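Local coordinates for osmotically inducible protein OsmC (Psychrobacter arcticus, PDB 2PN2) that probably takes part in osmotic stress and detoxification responses, and may reduce organic hydroperoxides as some OsmC-family proteins do, at residues K80-I88 against L119-F127; V106-F115 against D143-H151. All blocks are in the same frame, centred on the assembly; numbering follows the deposited sequence.

Contact 1 (K80-I88 against L119-F127)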
# COMPACT_ATOMS: atom_id res chain seq x y z
N LYS A 80 -12.82 7.11 15.38
CA LYS A 80 -13.39 8.38 15.86
C LYS A 80 -14.91 8.32 15.85
O LYS A 80 -15.54 8.78 16.80
CB LYS A 80 -12.89 9.58 15.05
CG LYS A 80 -12.90 10.87 15.89
CD LYS A 80 -11.60 10.98 16.71
CE LYS A 80 -11.78 11.76 17.99
NZ LYS A 80 -12.40 13.08 17.80
N ALA A 81 -15.48 7.76 14.78
CA ALA A 81 -16.96 7.57 14.67
C ALA A 81 -17.50 6.62 15.71
O ALA A 81 -18.63 6.80 16.16
CB ALA A 81 -17.36 7.09 13.27
N ARG A 82 -16.70 5.61 16.09
CA ARG A 82 -17.09 4.65 17.13
C ARG A 82 -17.12 5.37 18.47
O ARG A 82 -18.06 5.19 19.24
CB ARG A 82 -16.15 3.44 17.18
CG ARG A 82 -16.52 2.40 18.25
CD ARG A 82 -15.54 1.25 18.26
NE ARG A 82 -15.64 0.43 17.05
CZ ARG A 82 -14.82 -0.57 16.72
NH1 ARG A 82 -13.78 -0.91 17.49
NH2 ARG A 82 -15.04 -1.24 15.60
N ASP A 83 -16.07 6.16 18.75
CA ASP A 83 -16.00 6.92 20.01
C ASP A 83 -17.12 7.96 20.13
O ASP A 83 -17.60 8.21 21.22
CB ASP A 83 -14.66 7.66 20.15
CG ASP A 83 -13.47 6.74 20.37
OD1 ASP A 83 -13.64 5.59 20.82
OD2 ASP A 83 -12.34 7.21 20.11
N MSE A 84 -17.51 8.55 19.00
CA MSE A 84 -18.61 9.53 18.96
C MSE A 84 -20.00 8.89 18.75
O MSE A 84 -20.99 9.62 18.72
CB MSE A 84 -18.32 10.56 17.86
CG MSE A 84 -17.04 11.33 18.11
SE MSE A 84 -16.59 12.53 16.68
CE MSE A 84 -18.01 13.77 17.08
N GLU A 85 -20.06 7.56 18.62
CA GLU A 85 -21.32 6.80 18.44
C GLU A 85 -22.10 7.18 17.16
O GLU A 85 -23.34 7.32 17.17
CB GLU A 85 -22.18 6.86 19.72
CG GLU A 85 -21.45 6.29 20.96
CD GLU A 85 -22.30 6.19 22.21
OE1 GLU A 85 -23.54 6.01 22.11
OE2 GLU A 85 -21.72 6.27 23.32
N ILE A 86 -21.35 7.31 16.07
CA ILE A 86 -21.85 7.63 14.73
C ILE A 86 -21.57 6.40 13.85
O ILE A 86 -20.40 6.02 13.68
CB ILE A 86 -21.11 8.86 14.12
CG1 ILE A 86 -21.28 10.11 15.01
CG2 ILE A 86 -21.62 9.16 12.70
CD1 ILE A 86 -20.38 11.28 14.58
N ASP A 87 -22.63 5.78 13.32
CA ASP A 87 -22.50 4.63 12.41
C ASP A 87 -22.18 5.22 11.05
O ASP A 87 -22.99 5.98 10.50
CB ASP A 87 -23.80 3.79 12.35
CG ASP A 87 -23.63 2.47 11.57
OD1 ASP A 87 -22.72 2.34 10.73
OD2 ASP A 87 -24.44 1.55 11.80
N ILE A 88 -21.00 4.89 10.52
CA ILE A 88 -20.56 5.35 9.21
C ILE A 88 -20.42 4.21 8.19
O ILE A 88 -19.78 4.39 7.17
CB ILE A 88 -19.26 6.24 9.29
CG1 ILE A 88 -18.09 5.50 9.93
CG2 ILE A 88 -19.57 7.51 10.05
CD1 ILE A 88 -16.73 6.08 9.54
N LEU A 119 -23.68 14.88 8.05
CA LEU A 119 -22.73 15.25 9.12
C LEU A 119 -22.63 16.77 9.26
O LEU A 119 -22.54 17.47 8.25
CB LEU A 119 -21.32 14.73 8.81
CG LEU A 119 -21.08 13.22 8.72
CD1 LEU A 119 -19.63 12.97 8.39
CD2 LEU A 119 -21.45 12.53 10.02
N ASP A 120 -22.64 17.27 10.51
CA ASP A 120 -22.46 18.72 10.77
C ASP A 120 -21.01 19.14 10.55
O ASP A 120 -20.12 18.28 10.46
CB ASP A 120 -23.00 19.16 12.15
CG ASP A 120 -22.31 18.48 13.36
OD1 ASP A 120 -21.12 18.10 13.30
OD2 ASP A 120 -22.99 18.35 14.40
N ASP A 121 -20.78 20.45 10.48
CA ASP A 121 -19.44 21.02 10.23
C ASP A 121 -18.36 20.59 11.22
O ASP A 121 -17.24 20.28 10.80
CB ASP A 121 -19.49 22.57 10.19
CG ASP A 121 -20.23 23.11 8.96
OD1 ASP A 121 -20.50 22.36 7.99
OD2 ASP A 121 -20.53 24.33 8.97
N LYS A 122 -18.69 20.59 12.51
CA LYS A 122 -17.73 20.18 13.55
C LYS A 122 -17.22 18.75 13.31
O LYS A 122 -16.01 18.52 13.29
CB LYS A 122 -18.33 20.34 14.96
CG LYS A 122 -17.31 20.13 16.11
CD LYS A 122 -17.96 20.26 17.49
CE LYS A 122 -16.95 19.93 18.60
NZ LYS A 122 -17.57 19.99 19.95
N THR A 123 -18.14 17.82 13.05
CA THR A 123 -17.80 16.39 12.82
C THR A 123 -16.99 16.16 11.56
O THR A 123 -16.01 15.40 11.58
CB THR A 123 -19.04 15.48 12.77
OG1 THR A 123 -19.84 15.71 13.92
CG2 THR A 123 -18.65 14.00 12.73
N GLN A 124 -17.42 16.79 10.46
CA GLN A 124 -16.68 16.72 9.19
C GLN A 124 -15.24 17.15 9.41
O GLN A 124 -14.32 16.48 8.94
CB GLN A 124 -17.29 17.63 8.12
CG GLN A 124 -18.63 17.19 7.55
CD GLN A 124 -19.18 18.20 6.54
OE1 GLN A 124 -18.44 19.03 6.01
NE2 GLN A 124 -20.49 18.16 6.30
N LYS A 125 -15.07 18.25 10.14
CA LYS A 125 -13.75 18.80 10.48
C LYS A 125 -12.94 17.84 11.34
O LYS A 125 -11.75 17.69 11.10
CB LYS A 125 -13.88 20.18 11.14
CG LYS A 125 -12.55 20.83 11.49
N ILE A 126 -13.57 17.21 12.34
CA ILE A 126 -12.91 16.19 13.18
C ILE A 126 -12.43 15.05 12.27
O ILE A 126 -11.24 14.69 12.28
CB ILE A 126 -13.83 15.67 14.32
CG1 ILE A 126 -14.00 16.77 15.38
CG2 ILE A 126 -13.24 14.40 15.00
CD1 ILE A 126 -15.21 16.58 16.41
N PHE A 127 -13.35 14.53 11.44
CA PHE A 127 -13.00 13.44 10.51
C PHE A 127 -11.96 13.84 9.49
O PHE A 127 -11.07 13.04 9.17
CB PHE A 127 -14.23 12.87 9.78
CG PHE A 127 -15.26 12.23 10.67
CD1 PHE A 127 -14.97 11.69 11.93
CD2 PHE A 127 -16.54 12.01 10.15
CE1 PHE A 127 -15.95 11.05 12.69
CE2 PHE A 127 -17.52 11.37 10.89
CZ PHE A 127 -17.23 10.90 12.17
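Lys80, near the C-terminal end of helix 61-83, lies beside Phe127 with their CA atoms 7.4 Å apart, while farther along Ile86 and Leu119 stand 9.5 Å apart, CA to CA, and no hydrogen bond joins the two backbones. Side chains make most of the contact, and Phe127 is its centre. Ala81 CB meets the ring at CZ (4.0 Å), Lys80 CB comes up to its edge near the ring plane, and the selenium of Met84, a selenomethionine, makes an oblique Met-aromatic contact, SE being 5.4 Å from the Phe127 ring centroid. A bend about the CG-SE bond (chi3 71°) turns Met84 CE to meet Ile126 CD1 tip to tip. Ile86 reaches across from its loop in the same way, CD1 against Thr123 CG2 at 3.7 Å. With chi1 at -52°, Thr123 has CG2 anti to its own nitrogen, where the methyl also rests over the rim of one Phe127 face; OG1 bonds to Asp120 OD1 (2.8 Å), which accepts from Thr123 N as well and so caps helix 121-132. With an alanine here both branches go, probably leaving a gap beside Ile86 CD1 and over that face of the Phe127 ring, and Asp120 OD1 with just the amide as its capping donor. Helix 61-83 ends in a Schellman motif at Glu85, turning the chain so that Ile86 and Ile88 come back against the second helix. The contact thus joins the end of helix 61-83 to the first turns of helix 121-132, with Ile88 touching Phe115, just after strand 105-114, and Tyr27 of the second subunit.

Contact 2 (V106-F115 against D143-H151)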
# COMPACT_ATOMS: atom_id res chain seq x y z
N VAL A 106 4.69 8.50 -7.09
CA VAL A 106 3.38 9.13 -6.80
C VAL A 106 3.66 10.59 -6.41
O VAL A 106 4.57 10.85 -5.61
CB VAL A 106 2.65 8.41 -5.63
CG1 VAL A 106 1.26 9.06 -5.33
CG2 VAL A 106 2.47 6.90 -5.93
N SER A 107 2.90 11.52 -7.00
CA SER A 107 2.99 12.96 -6.70
C SER A 107 1.73 13.48 -5.98
O SER A 107 1.81 14.44 -5.21
CB SER A 107 3.24 13.77 -7.97
OG SER A 107 2.17 13.63 -8.91
N GLU A 108 0.56 12.91 -6.28
CA GLU A 108 -0.68 13.30 -5.60
C GLU A 108 -1.58 12.10 -5.40
O GLU A 108 -1.56 11.14 -6.20
CB GLU A 108 -1.45 14.38 -6.41
CG GLU A 108 -0.61 15.51 -7.00
CD GLU A 108 -1.43 16.58 -7.74
OE1 GLU A 108 -2.67 16.59 -7.65
OE2 GLU A 108 -0.80 17.42 -8.40
N VAL A 109 -2.33 12.11 -4.29
CA VAL A 109 -3.38 11.12 -4.05
C VAL A 109 -4.62 11.91 -3.68
O VAL A 109 -4.62 12.63 -2.65
CB VAL A 109 -3.05 10.11 -2.95
CG1 VAL A 109 -4.22 9.17 -2.74
CG2 VAL A 109 -1.79 9.31 -3.29
N HIS A 110 -5.66 11.81 -4.50
CA HIS A 110 -6.92 12.52 -4.23
C HIS A 110 -7.90 11.49 -3.70
O HIS A 110 -8.08 10.43 -4.33
CB HIS A 110 -7.50 13.22 -5.46
CG HIS A 110 -6.53 14.11 -6.18
ND1 HIS A 110 -6.73 14.52 -7.48
CD2 HIS A 110 -5.32 14.60 -5.82
CE1 HIS A 110 -5.72 15.27 -7.87
NE2 HIS A 110 -4.84 15.32 -6.88
N ILE A 111 -8.50 11.78 -2.55
CA ILE A 111 -9.43 10.89 -1.87
C ILE A 111 -10.73 11.67 -1.69
O ILE A 111 -10.74 12.67 -0.99
CB ILE A 111 -8.90 10.41 -0.49
CG1 ILE A 111 -7.49 9.80 -0.60
CG2 ILE A 111 -9.87 9.41 0.18
CD1 ILE A 111 -6.38 10.83 -0.52
N ALA A 112 -11.79 11.24 -2.38
CA ALA A 112 -13.11 11.86 -2.27
C ALA A 112 -13.93 10.96 -1.36
O ALA A 112 -14.30 9.84 -1.75
CB ALA A 112 -13.77 11.98 -3.65
N ILE A 113 -14.24 11.45 -0.16
CA ILE A 113 -14.99 10.66 0.84
C ILE A 113 -16.48 11.04 0.85
O ILE A 113 -16.82 12.20 1.01
CB ILE A 113 -14.40 10.79 2.25
CG1 ILE A 113 -12.89 10.46 2.26
CG2 ILE A 113 -15.16 9.89 3.23
CD1 ILE A 113 -12.25 10.50 3.65
N THR A 114 -17.36 10.05 0.70
CA THR A 114 -18.81 10.26 0.71
C THR A 114 -19.38 9.46 1.88
O THR A 114 -19.32 8.24 1.89
CB THR A 114 -19.45 9.89 -0.65
OG1 THR A 114 -18.84 10.67 -1.69
CG2 THR A 114 -20.97 10.18 -0.66
N PHE A 115 -19.86 10.18 2.89
CA PHE A 115 -20.48 9.57 4.05
C PHE A 115 -21.90 9.09 3.75
O PHE A 115 -22.62 9.69 2.95
CB PHE A 115 -20.46 10.54 5.24
CG PHE A 115 -19.12 10.69 5.84
CD1 PHE A 115 -18.68 9.78 6.81
CD2 PHE A 115 -18.24 11.67 5.38
CE1 PHE A 115 -17.39 9.89 7.36
CE2 PHE A 115 -16.95 11.80 5.92
CZ PHE A 115 -16.52 10.90 6.91
N ASP A 143 6.16 15.28 0.16
CA ASP A 143 5.89 16.06 -1.06
C ASP A 143 4.64 15.64 -1.84
O ASP A 143 4.25 16.35 -2.77
CB ASP A 143 7.11 16.06 -1.98
CG ASP A 143 8.30 16.79 -1.37
OD1 ASP A 143 8.16 17.43 -0.30
OD2 ASP A 143 9.38 16.74 -2.00
N ILE A 144 4.05 14.50 -1.48
CA ILE A 144 2.80 14.04 -2.07
C ILE A 144 1.66 14.92 -1.58
O ILE A 144 1.50 15.14 -0.36
CB ILE A 144 2.54 12.55 -1.78
CG1 ILE A 144 3.58 11.71 -2.54
CG2 ILE A 144 1.10 12.11 -2.21
CD1 ILE A 144 3.62 10.25 -2.13
N PHE A 145 0.90 15.48 -2.53
CA PHE A 145 -0.29 16.26 -2.19
C PHE A 145 -1.40 15.26 -1.84
O PHE A 145 -1.85 14.51 -2.71
CB PHE A 145 -0.66 17.24 -3.32
CG PHE A 145 -1.94 18.03 -3.09
CD1 PHE A 145 -2.31 18.48 -1.80
CD2 PHE A 145 -2.73 18.40 -4.17
CE1 PHE A 145 -3.49 19.22 -1.60
CE2 PHE A 145 -3.90 19.16 -3.99
CZ PHE A 145 -4.29 19.56 -2.70
N GLN A 146 -1.74 15.17 -0.56
CA GLN A 146 -2.85 14.32 -0.08
C GLN A 146 -4.09 15.23 -0.07
O GLN A 146 -4.25 16.06 0.81
CB GLN A 146 -2.55 13.79 1.32
CG GLN A 146 -1.28 12.96 1.38
CD GLN A 146 -0.99 12.42 2.75
OE1 GLN A 146 -1.89 11.99 3.48
NE2 GLN A 146 0.29 12.42 3.12
N LYS A 147 -4.90 15.12 -1.12
CA LYS A 147 -6.10 15.96 -1.29
C LYS A 147 -7.35 15.21 -0.88
O LYS A 147 -7.80 14.32 -1.60
CB LYS A 147 -6.21 16.39 -2.75
CG LYS A 147 -7.33 17.38 -3.06
CD LYS A 147 -7.31 17.71 -4.53
CE LYS A 147 -8.41 18.69 -4.90
NZ LYS A 147 -8.36 19.04 -6.36
N VAL A 148 -7.91 15.59 0.26
CA VAL A 148 -9.11 14.97 0.79
C VAL A 148 -10.31 15.92 0.66
O VAL A 148 -10.22 17.08 1.06
CB VAL A 148 -8.91 14.54 2.25
CG1 VAL A 148 -10.14 13.79 2.76
CG2 VAL A 148 -7.66 13.66 2.40
N ILE A 149 -11.39 15.44 0.05
CA ILE A 149 -12.65 16.19 -0.06
C ILE A 149 -13.77 15.29 0.51
O ILE A 149 -13.74 14.07 0.30
CB ILE A 149 -12.94 16.69 -1.51
CG1 ILE A 149 -13.11 15.55 -2.52
CG2 ILE A 149 -11.82 17.63 -1.99
CD1 ILE A 149 -13.22 16.01 -4.02
N ILE A 150 -14.68 15.89 1.28
CA ILE A 150 -15.84 15.20 1.88
C ILE A 150 -17.11 15.59 1.11
O ILE A 150 -17.39 16.76 1.01
CB ILE A 150 -16.07 15.59 3.35
CG1 ILE A 150 -14.88 15.22 4.23
CG2 ILE A 150 -17.31 14.87 3.92
CD1 ILE A 150 -14.99 15.80 5.62
N HIS A 151 -17.85 14.61 0.58
CA HIS A 151 -19.12 14.88 -0.13
C HIS A 151 -20.29 14.40 0.74
O HIS A 151 -20.12 13.56 1.63
CB HIS A 151 -19.19 14.18 -1.50
CG HIS A 151 -18.03 14.48 -2.40
ND1 HIS A 151 -17.48 13.54 -3.25
CD2 HIS A 151 -17.28 15.60 -2.56
CE1 HIS A 151 -16.48 14.07 -3.92
NE2 HIS A 151 -16.33 15.32 -3.52
O HOH W 1 3.25 16.88 -5.34
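Strands 105-114 and 145-150 are the two parallel strands of a beta-alpha-beta unit joined through helix 121-132; Glu108 stands beside Phe145 and Ile113 beside Ile150. Seven backbone hydrogen bonds alternate in direction, from Phe145 N to Ser107 O (3.0 Å) at one end to His151 N to Ile113 O (2.7 Å) at the other. At the first end a water donates to both Ser107 O and Asp143 O. On the face bearing Glu108, His110 and Lys147, Lys147 has CG anti to its nitrogen (chi1 -174°) and an extended chain, which carries CD over the His110 ring as a CH-pi contact, 4.0 Å from the ring centroid and 15° off its normal. That ring is also held from its edge: His110 NE2 donates to Glu108 OE1 at 2.6 Å, in the ring plane and on the anti lone pair, which should limit its rotation. The other face is mostly aliphatic, with Ile113 CD1 against Val148 CG1, and just past the end of strand 105-114 the Phe115 ring turns its edge to Ile150 CG2, 3.6 Å from Phe115 CD2. Strand 105-114 is the middle one of a mixed sheet: strand 92-100 runs antiparallel on its other side, where Ser107 and Glu108 form a classic bulge opposite Val98. Met73 of helix 61-83 and Leu132 of helix 121-132 pack against Val148, and Val106 N bonds to Ser139 OG of the second subunit.

Going from the N terminus, the chain leaves helix 61-83 through residues 80-88, runs through strand 92-100 and back along strand 105-114, then enters helix 121-132, where contact 1 closes a loop holding both strands. Contact 2 closes the next one, bringing strand 145-150 beside strand 105-114 after the helix. Because residues 106-115 lie inside the first loop and 143-151 beyond it, the two closures cross instead of nesting. Contact 1 thus fastens helix to helix and contact 2 strand to strand. They meet directly: Phe127 CD2 packs 3.4 Å from Phe115 CZ, and Gln124 O lies beside Ile150 CD1, joining the helix pair to the sheet.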